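Local atomic coordinates of COBE (Pseudomonas aeruginosa, PDB entry 2W6K), a protein that takes part in the biosynthesis of cobalamin (vitamin B12) and is related to the C-terminal region of CbiG, its precise biochemical role being uncertain. Residues Leu12-Gly17 / Ala43-Leu48; Ala106-Ala111 / Ala134-Leu139. One frame throughout, in Å; residues are numbered along the deposited sequence.

Interaction 1 of 2, residues Leu12-Gly17 / Ala43-Leu48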
# COMPACT_ATOMS: atom_id res chain seq x y z
N LEU A 12 -2.70 0.82 -9.14
CA LEU A 12 -1.44 0.90 -8.44
C LEU A 12 -1.76 1.40 -7.04
O LEU A 12 -2.35 2.49 -6.88
CB LEU A 12 -0.54 1.89 -9.15
CG LEU A 12 0.80 2.13 -8.45
CD1 LEU A 12 1.68 0.87 -8.46
CD2 LEU A 12 1.49 3.32 -9.14
N ILE A 13 -1.38 0.60 -6.05
CA ILE A 13 -1.70 0.89 -4.66
C ILE A 13 -0.43 1.09 -3.86
O ILE A 13 0.50 0.31 -4.02
CB ILE A 13 -2.46 -0.27 -4.01
CG1 ILE A 13 -3.77 -0.59 -4.77
CG2 ILE A 13 -2.75 -0.00 -2.53
CD1 ILE A 13 -4.74 0.59 -4.84
N ALA A 14 -0.41 2.09 -2.99
CA ALA A 14 0.73 2.24 -2.07
C ALA A 14 0.29 1.87 -0.67
O ALA A 14 -0.64 2.49 -0.16
CB ALA A 14 1.24 3.65 -2.07
N GLY A 15 0.96 0.89 -0.04
CA GLY A 15 0.69 0.51 1.34
C GLY A 15 1.69 1.23 2.23
O GLY A 15 2.86 1.39 1.85
N ILE A 16 1.23 1.71 3.38
CA ILE A 16 2.09 2.54 4.23
C ILE A 16 1.96 2.10 5.68
O ILE A 16 0.85 1.92 6.17
CB ILE A 16 1.68 4.05 4.14
CG1 ILE A 16 1.82 4.54 2.69
CG2 ILE A 16 2.56 4.91 5.14
CD1 ILE A 16 1.45 6.05 2.44
N GLY A 17 3.10 1.99 6.37
CA GLY A 17 3.16 1.72 7.81
C GLY A 17 4.13 2.74 8.36
O GLY A 17 5.15 3.03 7.72
N ALA A 43 1.07 10.66 -10.05
CA ALA A 43 -0.17 10.74 -10.84
C ALA A 43 -0.85 9.38 -11.11
O ALA A 43 -2.07 9.30 -11.30
CB ALA A 43 0.10 11.46 -12.16
N GLU A 44 -0.05 8.32 -11.09
CA GLU A 44 -0.51 6.98 -11.40
C GLU A 44 -1.13 6.24 -10.22
O GLU A 44 -1.82 5.24 -10.40
CB GLU A 44 0.65 6.15 -11.93
CG GLU A 44 1.16 6.64 -13.25
CD GLU A 44 2.22 5.73 -13.76
OE1 GLU A 44 3.41 6.08 -13.64
OE2 GLU A 44 1.83 4.66 -14.25
N LEU A 45 -0.85 6.70 -9.00
CA LEU A 45 -1.44 6.06 -7.82
C LEU A 45 -2.94 6.13 -7.83
O LEU A 45 -3.50 7.21 -8.05
CB LEU A 45 -1.00 6.80 -6.56
CG LEU A 45 0.22 6.41 -5.77
CD1 LEU A 45 0.07 7.10 -4.42
CD2 LEU A 45 0.34 4.89 -5.61
N ASP A 46 -3.60 5.03 -7.50
CA ASP A 46 -5.04 4.99 -7.32
C ASP A 46 -5.50 5.18 -5.87
O ASP A 46 -6.55 5.79 -5.64
CB ASP A 46 -5.60 3.70 -7.88
CG ASP A 46 -5.42 3.62 -9.38
OD1 ASP A 46 -6.17 4.33 -10.10
OD2 ASP A 46 -4.54 2.89 -9.83
N ALA A 47 -4.76 4.66 -4.90
CA ALA A 47 -5.21 4.74 -3.50
C ALA A 47 -4.05 4.45 -2.57
O ALA A 47 -3.05 3.88 -2.99
CB ALA A 47 -6.28 3.73 -3.26
N LEU A 48 -4.24 4.80 -1.30
CA LEU A 48 -3.27 4.45 -0.27
C LEU A 48 -3.94 3.42 0.63
O LEU A 48 -5.17 3.39 0.74
CB LEU A 48 -2.91 5.66 0.59
CG LEU A 48 -2.44 6.94 -0.10
CD1 LEU A 48 -2.37 7.98 0.94
CD2 LEU A 48 -1.06 6.68 -0.74
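The carboxylate of Asp46 turns one oxygen to the backbone of Leu12: OD2 takes the Leu12 N-H on its anti lone pair, the one away from OD1, with Leu12 N to Asp46 OD2 at 2.9 Å and an angle of 155° at the hydrogen. The backbone of Leu12 is held at its carbonyl as well, since Asp46 N reaches Leu12 O at 2.9 Å, almost along the C=O axis. One residue thus holds both polar atoms of Leu12. Further on, Ala14 N donates nearly straight (171°) to Ala47 O at 3.2 Å, in the plane of that carbonyl, and Leu48 CA adds a CA-H...O contact to Ala14 O at 3.3 Å. Ala47 N, buried here, has no partner in the model. The Asp46 bonds hold the approach to strand 47-51; the Ala14-Ala47 bond lies between the parallel strands, 12-18 and 47-51, of a beta-alpha-beta unit whose connecting helix 24-37 crosses over the face that carries Ala14 and Leu48. On that face CD2 of Leu45 is the wedge, lying 3.9 Å from Ala14 CB and 4.0 Å from Leu12 CG, with the two leucines crossing obliquely; Leu31 of helix 24-37 touches both Ala14 and Leu45. Leu48 CD2 continues the row, 4.1 Å from Ile16 CD1, and Leu63 of helix 58-67 touches both residues. Across the sheet, Ile13 has CG1 beside its backbone N and a second torsion of -59°, a folded shape that sets CD1 3.8 Å from Ala47 CB, on the face covered by Leu110 of helix 102-115.

Interaction 2 of 2, residues Ala106-Ala111 / Ala134-Leu139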
# COMPACT_ATOMS: atom_id res chain seq x y z
N ALA A 106 -0.93 -4.40 3.26
CA ALA A 106 -2.05 -3.48 2.96
C ALA A 106 -2.11 -3.17 1.46
O ALA A 106 -3.20 -3.09 0.87
CB ALA A 106 -1.96 -2.20 3.78
N ALA A 107 -0.94 -3.07 0.84
CA ALA A 107 -0.87 -2.83 -0.60
C ALA A 107 -1.54 -3.99 -1.37
O ALA A 107 -2.41 -3.75 -2.22
CB ALA A 107 0.58 -2.60 -1.06
N LEU A 108 -1.14 -5.22 -1.07
CA LEU A 108 -1.69 -6.38 -1.73
C LEU A 108 -3.20 -6.48 -1.48
O LEU A 108 -3.97 -6.68 -2.43
CB LEU A 108 -0.99 -7.64 -1.23
CG LEU A 108 0.42 -7.86 -1.77
CD1 LEU A 108 1.06 -8.99 -0.98
CD2 LEU A 108 0.35 -8.19 -3.27
N ALA A 109 -3.59 -6.36 -0.21
CA ALA A 109 -5.01 -6.51 0.21
C ALA A 109 -5.93 -5.55 -0.50
O ALA A 109 -6.95 -5.98 -1.06
CB ALA A 109 -5.15 -6.39 1.73
N LEU A 110 -5.58 -4.27 -0.53
CA LEU A 110 -6.41 -3.28 -1.17
C LEU A 110 -6.44 -3.49 -2.68
O LEU A 110 -7.50 -3.36 -3.31
CB LEU A 110 -5.98 -1.85 -0.81
CG LEU A 110 -6.90 -0.76 -1.34
CD1 LEU A 110 -8.34 -0.93 -0.74
CD2 LEU A 110 -6.37 0.62 -1.04
N ALA A 111 -5.29 -3.80 -3.28
CA ALA A 111 -5.26 -3.96 -4.75
C ALA A 111 -6.21 -5.08 -5.17
O ALA A 111 -6.96 -4.92 -6.14
CB ALA A 111 -3.84 -4.27 -5.23
N ALA A 134 5.15 0.30 0.38
CA ALA A 134 5.23 -0.74 -0.65
C ALA A 134 4.22 -0.46 -1.75
O ALA A 134 3.21 0.17 -1.52
CB ALA A 134 4.98 -2.12 -0.07
N LEU A 135 4.49 -0.99 -2.92
CA LEU A 135 3.60 -0.77 -4.08
C LEU A 135 3.09 -2.09 -4.61
O LEU A 135 3.84 -3.05 -4.73
CB LEU A 135 4.34 -0.01 -5.20
CG LEU A 135 5.02 1.32 -4.82
CD1 LEU A 135 5.82 1.82 -6.04
CD2 LEU A 135 3.95 2.32 -4.40
N ALA A 136 1.80 -2.14 -4.92
CA ALA A 136 1.22 -3.34 -5.51
C ALA A 136 0.45 -2.97 -6.75
O ALA A 136 -0.16 -1.90 -6.84
CB ALA A 136 0.31 -4.08 -4.50
N ARG A 137 0.48 -3.88 -7.72
CA ARG A 137 -0.21 -3.68 -8.99
C ARG A 137 -1.04 -4.90 -9.37
O ARG A 137 -0.64 -6.04 -9.14
CB ARG A 137 0.80 -3.36 -10.10
CG ARG A 137 2.05 -4.23 -10.07
CD ARG A 137 2.43 -4.69 -11.47
NE ARG A 137 3.29 -5.87 -11.43
CZ ARG A 137 4.56 -5.89 -11.81
NH1 ARG A 137 5.13 -4.78 -12.26
NH2 ARG A 137 5.26 -7.01 -11.75
N LEU A 138 -2.20 -4.65 -9.96
CA LEU A 138 -3.10 -5.68 -10.41
C LEU A 138 -2.42 -6.39 -11.57
O LEU A 138 -2.10 -5.78 -12.60
CB LEU A 138 -4.42 -5.06 -10.82
CG LEU A 138 -5.63 -5.99 -10.87
CD1 LEU A 138 -5.96 -6.59 -9.48
CD2 LEU A 138 -6.80 -5.23 -11.43
N LEU A 139 -2.16 -7.67 -11.35
CA LEU A 139 -1.38 -8.54 -12.22
C LEU A 139 -2.25 -9.11 -13.33
O LEU A 139 -2.99 -10.08 -13.08
CB LEU A 139 -0.86 -9.70 -11.37
CG LEU A 139 0.47 -10.43 -11.52
CD1 LEU A 139 0.27 -11.87 -11.06
CD2 LEU A 139 1.06 -10.39 -12.93
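Ala107 is the first residue of 106-111 to reach the strand. Its CB points at it and sits 3.8 Å from Ala136 CB, and equally 3.8 Å from Ala134 O, so the methyl touches one side chain and a carbonyl two residues earlier. The carbonyl end of Ala107 is part of the same meeting: Ala136 CB lies 3.6 Å from Ala107 O, an oxygen that also accepts the helical bond from Ala111 N. Leu108 starts out away from the strand, yet its side chain turns back, and CD2 comes within 4.3 Å of Ala136 CB while the residue also touches Leu121 and Tyr82. Helix 102-115 here lies along one face of the mixed sheet of this alpha/beta fold. With alanines facing each other, the axes of 106-111 and 134-138 run 25° apart and approach to 7.2 Å, a close fit for a helix on a sheet. Leu135, alternating with Ala134 and Ala136, turns to the other face and touches Ala14. One turn after Ala107, Ala111 brings its CB to 4.2 Å from Ala136 CB, so that this single methyl is met by both Ala107 and Ala111; Ile13 and Ala119 of the flanking strands touch Ala111 as well. Leu138, with CG anti to its backbone N (chi1 -160°), reaches across to the helix, its CD1 3.9 Å from Ala111 O.

How the interactions relate
Both interactions are largely buried and share one sheet, in which strand 12-18 lies between 47-51 and 131-138. Interaction 1 joins neighbouring strands and the loop leading into one of them by two main-chain bonds and one to the Asp46 carboxylate, with apolar side chains on both faces; only around Glu44 and Asp46 does it come to the surface. Interaction 2 lays a helix on a strand, has no hydrogen bond across it, and depends on small alanine methyls. They meet directly: Ile13 N with Ala136 O and Gly15 N with Ala134 O are probable hydrogen bonds of the antiparallel neighbours, while Leu110 CD2 packs against Leu48 O. Helix 102-115 thus covers one face of both strand pairs.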